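Local coordinates for protein polyprenyl synthetase (Nonlabens dokdonensis, PDB 6KD7) that probably builds geranylgeranyl pyrophosphate by head-to-tail prenyl transfer, as a magnesium-dependent member of the FPP/GGPP synthase family, at residues Ala176-Met179 / Gly180-Ala184; Ala184-Asp187 / Glu188-Glu192; Cys247-Glu250 / Leu251-Phe255; Asp268-Lys271 / Glu272-Val276. All coordinates share one frame; numbering follows the deposited sequence.

Contact 1 of 4, residues Ala176-Met179 / Gly180-Ala184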
loop_
_atom_site.group_PDB
_atom_site.type_symbol
_atom_site.label_atom_id
_atom_site.label_comp_id
_atom_site.label_asym_id
_atom_site.label_seq_id
_atom_site.Cartn_x
_atom_site.Cartn_y
_atom_site.Cartn_z
ATOM N N ALA A 176 35.074 -24.792 -9.145
ATOM C CA ALA A 176 34.752 -25.434 -10.436
ATOM C C ALA A 176 36.035 -26.081 -11.014
ATOM O O ALA A 176 35.944 -27.209 -11.499
ATOM C CB ALA A 176 34.167 -24.433 -11.408
ATOM N N LEU A 177 37.166 -25.379 -10.983
ATOM C CA LEU A 177 38.459 -25.898 -11.504
ATOM C C LEU A 177 38.925 -27.072 -10.618
ATOM O O LEU A 177 39.166 -28.175 -11.170
ATOM C CB LEU A 177 39.483 -24.761 -11.531
ATOM C CG LEU A 177 39.222 -23.709 -12.607
ATOM C CD1 LEU A 177 39.967 -22.449 -12.289
ATOM C CD2 LEU A 177 39.606 -24.210 -13.984
ATOM N N GLN A 178 38.923 -26.875 -9.295
ATOM C CA GLN A 178 39.321 -27.906 -8.325
ATOM C C GLN A 178 38.499 -29.166 -8.545
ATOM O O GLN A 178 39.124 -30.254 -8.471
ATOM C CB GLN A 178 39.356 -27.367 -6.906
ATOM C CG GLN A 178 39.717 -28.457 -5.935
ATOM C CD GLN A 178 39.989 -27.952 -4.550
ATOM O OE1 GLN A 178 40.341 -28.765 -3.703
ATOM N NE2 GLN A 178 39.823 -26.667 -4.285
ATOM N N MET A 179 37.214 -29.080 -8.897
ATOM C CA MET A 179 36.379 -30.298 -9.042
ATOM C C MET A 179 36.864 -31.114 -10.254
ATOM O O MET A 179 36.646 -32.370 -10.277
ATOM C CB MET A 179 34.875 -29.983 -9.195
ATOM C CG MET A 179 34.284 -29.443 -7.863
ATOM S SD MET A 179 32.634 -28.708 -7.955
ATOM C CE MET A 179 31.684 -30.017 -8.674
ATOM N N GLY A 180 37.332 -30.449 -11.305
ATOM C CA GLY A 180 37.786 -31.182 -12.512
ATOM C C GLY A 180 39.060 -31.934 -12.193
ATOM O O GLY A 180 39.158 -33.100 -12.544
ATOM N N ALA A 181 39.939 -31.283 -11.444
ATOM C CA ALA A 181 41.198 -31.831 -10.928
ATOM C C ALA A 181 40.892 -33.054 -10.036
ATOM O O ALA A 181 41.538 -34.105 -10.199
ATOM C CB ALA A 181 41.963 -30.737 -10.236
ATOM N N ILE A 182 39.876 -32.980 -9.181
ATOM C CA ILE A 182 39.495 -34.115 -8.306
ATOM C C ILE A 182 39.067 -35.265 -9.205
ATOM O O ILE A 182 39.401 -36.396 -8.920
ATOM C CB ILE A 182 38.352 -33.738 -7.344
ATOM C CG1 ILE A 182 38.845 -32.810 -6.237
ATOM C CG2 ILE A 182 37.654 -34.976 -6.793
ATOM C CD1 ILE A 182 37.695 -32.138 -5.523
ATOM N N ILE A 183 38.295 -34.984 -10.237
ATOM C CA ILE A 183 37.814 -36.086 -11.112
ATOM C C ILE A 183 38.980 -36.751 -11.860
ATOM O O ILE A 183 38.845 -37.913 -12.218
ATOM C CB ILE A 183 36.663 -35.587 -11.994
ATOM C CG1 ILE A 183 35.445 -35.309 -11.109
ATOM C CG2 ILE A 183 36.349 -36.582 -13.089
ATOM C CD1 ILE A 183 34.425 -34.404 -11.714
ATOM N N ALA A 184 40.059 -36.014 -12.109
ATOM C CA ALA A 184 41.240 -36.527 -12.845
ATOM C C ALA A 184 42.161 -37.280 -11.878
ATOM O O ALA A 184 43.214 -37.735 -12.325
ATOM C CB ALA A 184 41.995 -35.376 -13.496
#
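Ile182 and Ile183 lean back on the carbonyls of Gln178 and Met179, one turn earlier in the same alpha helix, which is a core helix (158-183) of the all-helical isoprenoid synthase fold and is here approaching its C-terminal end. Three i to i+4 bonds carry the turn: Ala181 N to Leu177 O (3.2 Å), Ile182 N to Gln178 O (2.9 Å) and Ile183 N to Met179 O (3.1 Å). The first two lie in their carbonyl planes, whereas Ile183 N stands 37° out of the carbonyl plane of Met179. Each isoleucine has CG1 anti to its carbonyl carbon (chi1 -73° in Ile182), which lays that branch back over the preceding turn; Ile182 CG1 thus comes within 3.4 Å of Gln178 O, and its CD1 reaches Gln178 CG at 4.2 Å. Around this first shell, helix 123-150 presents Leu129 to both Met179 and Ile182, while helix 58-82 presents Ala64 to Met179 and Ile183. On the flank facing helix 42-54, Ser50 OG hydrogen-bonds Leu177 O, a side-chain partner added to the backbone N-H of Ala181, and Thr47 OG1 does the same for Ala176 O. At the far end of the turn, Ile183 CD1 rests 3.3 Å from Met179 O.

Contact 2 of 4, residues Ala184-Asp187 / Glu188-Glu192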
loop_
_atom_site.group_PDB
_atom_site.type_symbol
_atom_site.label_atom_id
_atom_site.label_comp_id
_atom_site.label_asym_id
_atom_site.label_seq_id
_atom_site.Cartn_x
_atom_site.Cartn_y
_atom_site.Cartn_z
ATOM N N ALA A 184 40.059 -36.014 -12.109
ATOM C CA ALA A 184 41.240 -36.527 -12.845
ATOM C C ALA A 184 42.161 -37.280 -11.878
ATOM O O ALA A 184 43.214 -37.735 -12.325
ATOM C CB ALA A 184 41.995 -35.376 -13.496
ATOM N N GLY A 185 41.881 -37.240 -10.581
ATOM C CA GLY A 185 42.614 -37.998 -9.554
ATOM C C GLY A 185 43.816 -37.226 -9.075
ATOM O O GLY A 185 44.692 -37.778 -8.405
ATOM N N VAL A 186 43.894 -35.950 -9.360
ATOM C CA VAL A 186 45.086 -35.161 -8.941
ATOM C C VAL A 186 45.117 -35.068 -7.415
ATOM O O VAL A 186 44.065 -35.175 -6.803
ATOM C CB VAL A 186 44.975 -33.808 -9.662
ATOM C CG1 VAL A 186 45.646 -32.661 -8.959
ATOM C CG2 VAL A 186 45.470 -33.953 -11.079
ATOM N N ASP A 187 46.292 -34.811 -6.846
ATOM C CA ASP A 187 46.504 -34.712 -5.376
ATOM C C ASP A 187 46.079 -33.345 -4.825
ATOM O O ASP A 187 45.903 -32.437 -5.595
ATOM C CB ASP A 187 47.900 -35.181 -4.961
ATOM C CG ASP A 187 49.043 -34.225 -5.245
ATOM O OD1 ASP A 187 48.799 -33.128 -5.713
ATOM O OD2 ASP A 187 50.172 -34.603 -4.973
ATOM N N GLU A 188 45.994 -33.215 -3.503
ATOM C CA GLU A 188 45.516 -31.970 -2.861
ATOM C C GLU A 188 46.396 -30.781 -3.217
ATOM O O GLU A 188 45.839 -29.737 -3.464
ATOM C CB GLU A 188 45.585 -32.074 -1.345
ATOM C CG GLU A 188 44.641 -33.095 -0.781
ATOM C CD GLU A 188 44.019 -32.723 0.548
ATOM O OE1 GLU A 188 43.021 -33.351 0.898
ATOM O OE2 GLU A 188 44.527 -31.803 1.205
ATOM N N LYS A 189 47.714 -30.957 -3.239
ATOM C CA LYS A 189 48.628 -29.826 -3.516
ATOM C C LYS A 189 48.328 -29.267 -4.907
ATOM O O LYS A 189 48.255 -28.048 -5.039
ATOM C CB LYS A 189 50.068 -30.335 -3.446
ATOM C CG LYS A 189 51.144 -29.278 -3.265
ATOM C CD LYS A 189 52.533 -29.873 -3.274
ATOM C CE LYS A 189 53.613 -28.915 -2.818
ATOM N NZ LYS A 189 54.965 -29.370 -3.230
ATOM N N GLU A 190 48.131 -30.142 -5.889
ATOM C CA GLU A 190 47.828 -29.705 -7.272
ATOM C C GLU A 190 46.427 -29.088 -7.310
ATOM O O GLU A 190 46.269 -28.036 -7.884
ATOM C CB GLU A 190 47.967 -30.866 -8.253
ATOM C CG GLU A 190 47.924 -30.453 -9.706
ATOM C CD GLU A 190 48.953 -29.440 -10.172
ATOM O OE1 GLU A 190 49.954 -29.260 -9.495
ATOM O OE2 GLU A 190 48.732 -28.842 -11.206
ATOM N N GLN A 191 45.481 -29.703 -6.613
ATOM C CA GLN A 191 44.089 -29.204 -6.593
ATOM C C GLN A 191 44.094 -27.764 -6.086
ATOM O O GLN A 191 43.481 -26.941 -6.701
ATOM C CB GLN A 191 43.288 -30.029 -5.597
ATOM C CG GLN A 191 42.817 -31.356 -6.139
ATOM C CD GLN A 191 42.024 -32.086 -5.089
ATOM O OE1 GLN A 191 41.333 -31.486 -4.285
ATOM N NE2 GLN A 191 42.142 -33.391 -5.088
ATOM N N GLU A 192 44.834 -27.510 -5.024
ATOM C CA GLU A 192 44.911 -26.146 -4.470
ATOM C C GLU A 192 45.580 -25.198 -5.470
ATOM O O GLU A 192 45.270 -24.018 -5.425
ATOM C CB GLU A 192 45.473 -26.179 -3.052
ATOM C CG GLU A 192 44.677 -27.112 -2.159
ATOM C CD GLU A 192 44.921 -26.991 -0.669
ATOM O OE1 GLU A 192 44.028 -27.367 0.094
ATOM O OE2 GLU A 192 45.993 -26.517 -0.286
#
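Glu188 is the first helical residue of helix 188-215, following directly on its N-cap, Asp187, whose side chain reaches past it to the residues of the first turn. Next comes Lys189, whose CB lies 3.8 Å from Asp187 OD1 before the chain runs out extended. Glu190 receives the cap proper: its backbone N-H gives a 3.1 Å hydrogen bond to Asp187 OD1, approaching OD1 almost in line with its C-O bond. Asp187 has CG held between the backbone N and the carbonyl carbon (chi1 76°), with the carboxylate folded forward over the first turn. The carboxylate of Glu190 is engaged elsewhere, its OE2 accepting from Tyr54 OH and Ser306 N. Gln191 N then makes the first i to i+4 bond of the helix, to Asp187 O at 2.9 Å, and its CG packs 3.3 Å from that same oxygen. With an alanine here, CG and its packing on Asp187 O and on Ala181 CB would go, which would probably open a gap where the two helices meet. Just upstream, Gly185 ends the previous helix in a Schellman motif with positive phi, making the whole connection a tight helix-to-helix turn. A negative carboxylate at the amino end of a helix is likely to be well placed against the helix dipole.

Contact 3 of 4, residues Cys247-Glu250 / Leu251-Phe255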
loop_
_atom_site.group_PDB
_atom_site.type_symbol
_atom_site.label_atom_id
_atom_site.label_comp_id
_atom_site.label_asym_id
_atom_site.label_seq_id
_atom_site.Cartn_x
_atom_site.Cartn_y
_atom_site.Cartn_z
ATOM N N CYS A 247 38.459 14.654 -4.462
ATOM C CA CYS A 247 37.148 14.220 -5.021
ATOM C C CYS A 247 36.246 13.685 -3.886
ATOM O O CYS A 247 35.034 13.690 -4.047
ATOM C CB CYS A 247 37.387 13.214 -6.150
ATOM S SG CYS A 247 38.472 13.825 -7.477
ATOM N N ALA A 248 36.809 13.282 -2.751
ATOM C CA ALA A 248 36.196 12.360 -1.766
ATOM C C ALA A 248 34.882 12.935 -1.234
ATOM O O ALA A 248 33.883 12.215 -1.218
ATOM C CB ALA A 248 37.147 12.087 -0.626
ATOM N N THR A 249 34.885 14.188 -0.792
ATOM C CA THR A 249 33.701 14.812 -0.153
ATOM C C THR A 249 32.541 14.847 -1.146
ATOM O O THR A 249 31.453 14.408 -0.769
ATOM C CB THR A 249 33.985 16.205 0.403
ATOM O OG1 THR A 249 34.672 15.986 1.627
ATOM C CG2 THR A 249 32.730 16.981 0.728
ATOM N N GLU A 250 32.727 15.315 -2.392
ATOM C CA GLU A 250 31.578 15.411 -3.344
ATOM C C GLU A 250 31.235 14.023 -3.926
ATOM O O GLU A 250 30.091 13.881 -4.429
ATOM C CB GLU A 250 31.742 16.468 -4.456
ATOM C CG GLU A 250 30.397 16.868 -5.101
ATOM C CD GLU A 250 30.474 17.776 -6.318
ATOM O OE1 GLU A 250 29.815 17.475 -7.368
ATOM O OE2 GLU A 250 31.228 18.767 -6.222
ATOM N N LEU A 251 32.136 13.029 -3.874
ATOM C CA LEU A 251 31.733 11.627 -4.190
ATOM C C LEU A 251 30.839 11.090 -3.073
ATOM O O LEU A 251 29.795 10.560 -3.383
ATOM C CB LEU A 251 32.937 10.710 -4.396
ATOM C CG LEU A 251 33.376 10.569 -5.844
ATOM C CD1 LEU A 251 34.671 9.793 -5.911
ATOM C CD2 LEU A 251 32.301 9.914 -6.684
ATOM N N LYS A 252 31.232 11.273 -1.826
ATOM C CA LYS A 252 30.409 10.805 -0.688
ATOM C C LYS A 252 29.041 11.493 -0.718
ATOM O O LYS A 252 28.059 10.824 -0.361
ATOM C CB LYS A 252 31.151 11.000 0.621
ATOM C CG LYS A 252 32.410 10.157 0.719
ATOM C CD LYS A 252 33.117 10.284 2.031
ATOM C CE LYS A 252 34.533 9.768 1.952
ATOM N NZ LYS A 252 35.098 9.637 3.312
ATOM N N GLU A 253 28.953 12.717 -1.234
ATOM C CA GLU A 253 27.669 13.460 -1.228
ATOM C C GLU A 253 26.814 12.896 -2.345
ATOM O O GLU A 253 25.616 12.649 -2.098
ATOM C CB GLU A 253 27.894 14.975 -1.270
ATOM C CG GLU A 253 28.156 15.561 0.123
ATOM C CD GLU A 253 28.794 16.945 0.121
ATOM O OE1 GLU A 253 29.120 17.460 1.227
ATOM O OE2 GLU A 253 28.971 17.509 -0.992
ATOM N N TRP A 254 27.395 12.594 -3.505
ATOM C CA TRP A 254 26.597 11.929 -4.565
ATOM C C TRP A 254 26.083 10.589 -4.041
ATOM O O TRP A 254 24.958 10.232 -4.338
ATOM C CB TRP A 254 27.442 11.753 -5.825
ATOM C CG TRP A 254 27.488 12.986 -6.669
ATOM C CD1 TRP A 254 28.550 13.818 -6.842
ATOM C CD2 TRP A 254 26.400 13.557 -7.427
ATOM N NE1 TRP A 254 28.214 14.840 -7.690
ATOM C CE2 TRP A 254 26.901 14.717 -8.054
ATOM C CE3 TRP A 254 25.053 13.221 -7.620
ATOM C CZ2 TRP A 254 26.118 15.514 -8.886
ATOM C CZ3 TRP A 254 24.273 14.009 -8.443
ATOM C CH2 TRP A 254 24.802 15.145 -9.065
ATOM N N PHE A 255 26.899 9.875 -3.262
ATOM C CA PHE A 255 26.591 8.487 -2.814
ATOM C C PHE A 255 25.620 8.534 -1.636
ATOM O O PHE A 255 25.224 7.465 -1.174
ATOM C CB PHE A 255 27.873 7.698 -2.524
ATOM C CG PHE A 255 28.318 6.855 -3.699
ATOM C CD1 PHE A 255 28.626 7.448 -4.921
ATOM C CD2 PHE A 255 28.352 5.465 -3.620
ATOM C CE1 PHE A 255 28.972 6.675 -6.026
ATOM C CE2 PHE A 255 28.683 4.691 -4.727
ATOM C CZ PHE A 255 28.987 5.292 -5.930
#
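Trp254 lies alongside Glu250, one turn further along helix 248-254, and the two side chains point the same way. Its CB starts 3.7 Å from Glu250 O, the carbonyl that also accepts the Trp254 backbone N-H. With CG anti to the carbonyl carbon (chi1 -82°), the indole swings back over the previous turn: CG is 3.5 Å from Glu250 O, and CD1 comes tightly up to the same oxygen, at 2.9 Å. Further out, NE1 donates at 3.1 Å to the anti lone pair of Glu250 OE1, with the oxygen 24° out of the ring plane and the carboxylate turned 39° from the indole. CE2 still lies near Glu250 OE1, at 4.1 Å, and the ring goes on to meet Phe221 of the second subunit edge-to-face. Because Glu250 is modelled in two conformers, the NE1 bond belongs to the one described here and may be made only part of the time. The arrangement is an i to i+4 pairing along a short two-turn helix of the isoprenoid synthase fold; the same spacing brings Thr249 CG2 beside Glu253 OE1 at 3.7 Å, a van der Waals contact. Replacing Trp254 by an alanine would probably leave Glu250 OE1 without the donor it has in this conformer and Phe221 without its ring partner. On the inner flank, Leu251 N bonds to Cys247 O at 3.0 Å, and Leu251 itself packs against Val274 of helix 264-281 and Ile242. Lys252 runs out extended from beside Ala248 O, its CG 3.2 Å from that oxygen.

Contact 4 of 4, residues Asp268-Lys271 / Glu272-Val276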
loop_
_atom_site.group_PDB
_atom_site.type_symbol
_atom_site.label_atom_id
_atom_site.label_comp_id
_atom_site.label_asym_id
_atom_site.label_seq_id
_atom_site.Cartn_x
_atom_site.Cartn_y
_atom_site.Cartn_z
ATOM N N ASP A 268 20.737 10.235 -14.261
ATOM C CA ASP A 268 21.667 10.316 -15.414
ATOM C C ASP A 268 22.749 11.357 -15.118
ATOM O O ASP A 268 23.905 11.058 -15.367
ATOM C CB ASP A 268 20.923 10.631 -16.710
ATOM C CG ASP A 268 20.049 9.485 -17.173
ATOM O OD1 ASP A 268 20.195 8.399 -16.627
ATOM O OD2 ASP A 268 19.232 9.695 -18.067
ATOM N N GLU A 269 22.396 12.513 -14.549
ATOM C CA GLU A 269 23.455 13.506 -14.234
ATOM C C GLU A 269 24.393 12.944 -13.168
ATOM O O GLU A 269 25.584 13.254 -13.216
ATOM C CB GLU A 269 22.933 14.889 -13.850
ATOM C CG GLU A 269 24.074 15.847 -13.567
ATOM C CD GLU A 269 23.711 17.255 -13.145
ATOM O OE1 GLU A 269 24.581 17.945 -12.606
ATOM O OE2 GLU A 269 22.572 17.647 -13.358
ATOM N N LYS A 270 23.842 12.224 -12.195
ATOM C CA LYS A 270 24.674 11.617 -11.132
ATOM C C LYS A 270 25.644 10.622 -11.777
ATOM O O LYS A 270 26.821 10.668 -11.453
ATOM C CB LYS A 270 23.778 10.881 -10.134
ATOM C CG LYS A 270 24.525 10.177 -9.013
ATOM C CD LYS A 270 23.644 9.426 -8.056
ATOM C CE LYS A 270 24.421 8.805 -6.921
ATOM N NZ LYS A 270 23.536 8.130 -5.956
ATOM N N LYS A 271 25.157 9.803 -12.705
ATOM C CA LYS A 271 26.024 8.798 -13.368
ATOM C C LYS A 271 27.132 9.490 -14.165
ATOM O O LYS A 271 28.285 9.119 -13.971
ATOM C CB LYS A 271 25.184 7.908 -14.281
ATOM C CG LYS A 271 24.154 7.049 -13.569
ATOM C CD LYS A 271 23.382 6.158 -14.499
ATOM C CE LYS A 271 22.417 5.248 -13.779
ATOM N NZ LYS A 271 21.712 4.359 -14.721
ATOM N N GLU A 272 26.795 10.518 -14.945
ATOM C CA GLU A 272 27.823 11.237 -15.755
ATOM C C GLU A 272 28.812 11.903 -14.817
ATOM O O GLU A 272 30.031 11.747 -15.015
ATOM C CB GLU A 272 27.200 12.181 -16.787
ATOM C CG GLU A 272 26.511 11.436 -17.934
ATOM C CD GLU A 272 27.220 10.162 -18.444
ATOM O OE1 GLU A 272 28.492 10.175 -18.612
ATOM O OE2 GLU A 272 26.514 9.126 -18.636
ATOM N N THR A 273 28.337 12.527 -13.745
ATOM C CA THR A 273 29.229 13.298 -12.853
ATOM C C THR A 273 30.124 12.347 -12.073
ATOM O O THR A 273 31.360 12.634 -11.945
ATOM C CB THR A 273 28.433 14.180 -11.885
ATOM O OG1 THR A 273 27.455 14.899 -12.636
ATOM C CG2 THR A 273 29.347 15.108 -11.130
ATOM N N VAL A 274 29.539 11.271 -11.528
ATOM C CA VAL A 274 30.356 10.296 -10.745
ATOM C C VAL A 274 31.363 9.625 -11.692
ATOM O O VAL A 274 32.534 9.509 -11.313
ATOM C CB VAL A 274 29.474 9.284 -10.010
ATOM C CG1 VAL A 274 30.308 8.158 -9.411
ATOM C CG2 VAL A 274 28.659 9.987 -8.942
ATOM N N LYS A 275 30.944 9.224 -12.895
ATOM C CA LYS A 275 31.893 8.654 -13.905
ATOM C C LYS A 275 33.071 9.619 -14.069
ATOM O O LYS A 275 34.250 9.172 -13.915
ATOM C CB LYS A 275 31.176 8.309 -15.206
ATOM C CG LYS A 275 30.382 7.013 -15.106
ATOM C CD LYS A 275 29.403 6.782 -16.223
ATOM C CE LYS A 275 30.101 6.716 -17.562
ATOM N NZ LYS A 275 29.280 5.944 -18.516
ATOM N N VAL A 276 32.801 10.920 -14.191
ATOM C CA VAL A 276 33.913 11.896 -14.383
ATOM C C VAL A 276 34.790 11.903 -13.136
ATOM O O VAL A 276 36.031 11.934 -13.307
ATOM C CB VAL A 276 33.393 13.299 -14.753
ATOM C CG1 VAL A 276 34.530 14.311 -14.740
ATOM C CG2 VAL A 276 32.661 13.274 -16.097
#
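Asp268 O takes the backbone N-H of Glu272 at 3.0 Å, the first rung of this part of alpha helix 264-281. Next along, Glu269 O carries a double load, the i to i+4 pattern of a threonine turned back on its own helix: Thr273 N donates from one face of the carbonyl plane at 2.9 Å, and Thr273 OG1 from the opposite face at a short 2.6 Å. The hydroxyl gets there because OG1 stands anti to the carbonyl carbon, beside the backbone N (chi1 -49°); the bond in turn holds the side chain at this rotation, leaving the methyl CG2 turned toward Trp254. Glu269 packs outward on Thr220 of the second subunit. Lys270 comes next; its extended chain lies alongside Val274, CG to CG2 at 4.1 Å, and Val274 N bonds to Lys270 O at 2.8 Å. Lys271 follows, its carbonyl accepting the N-H of Lys275. The three lysine ammonium groups find their partners beyond the helix: Lys270 NZ at Asn232 OD1, Lys271 NZ in a salt bridge with Glu224, and Lys275 NZ at Ala214 O. The aliphatic part of Lys275 curls back over the carbonyl of Lys271, with CG 3.2 Å and CD 3.4 Å from Lys271 O.

Overall arrangement
The four contacts form two pairs on opposite sides of the chain's centre. Contacts 1 and 2 share Ala184 and are joined by a probable hydrogen bond from Val186 N to Ala181 O (3.1 Å), so the end of one helix hands over directly to the next. Contacts 3 and 4, with centres about 12 Å apart, meet where Trp254 NE1 touches Thr273 CG2 (3.6 Å) and Leu251 CD2 touches Val274 CG1 (3.8 Å). Between contacts 1 and 3 the nearest atoms are about 30 Å apart. The bound pyrophosphate lies about 11 Å from the side chain of Ala176 in contact 1, while contacts 3 and 4 border the second subunit.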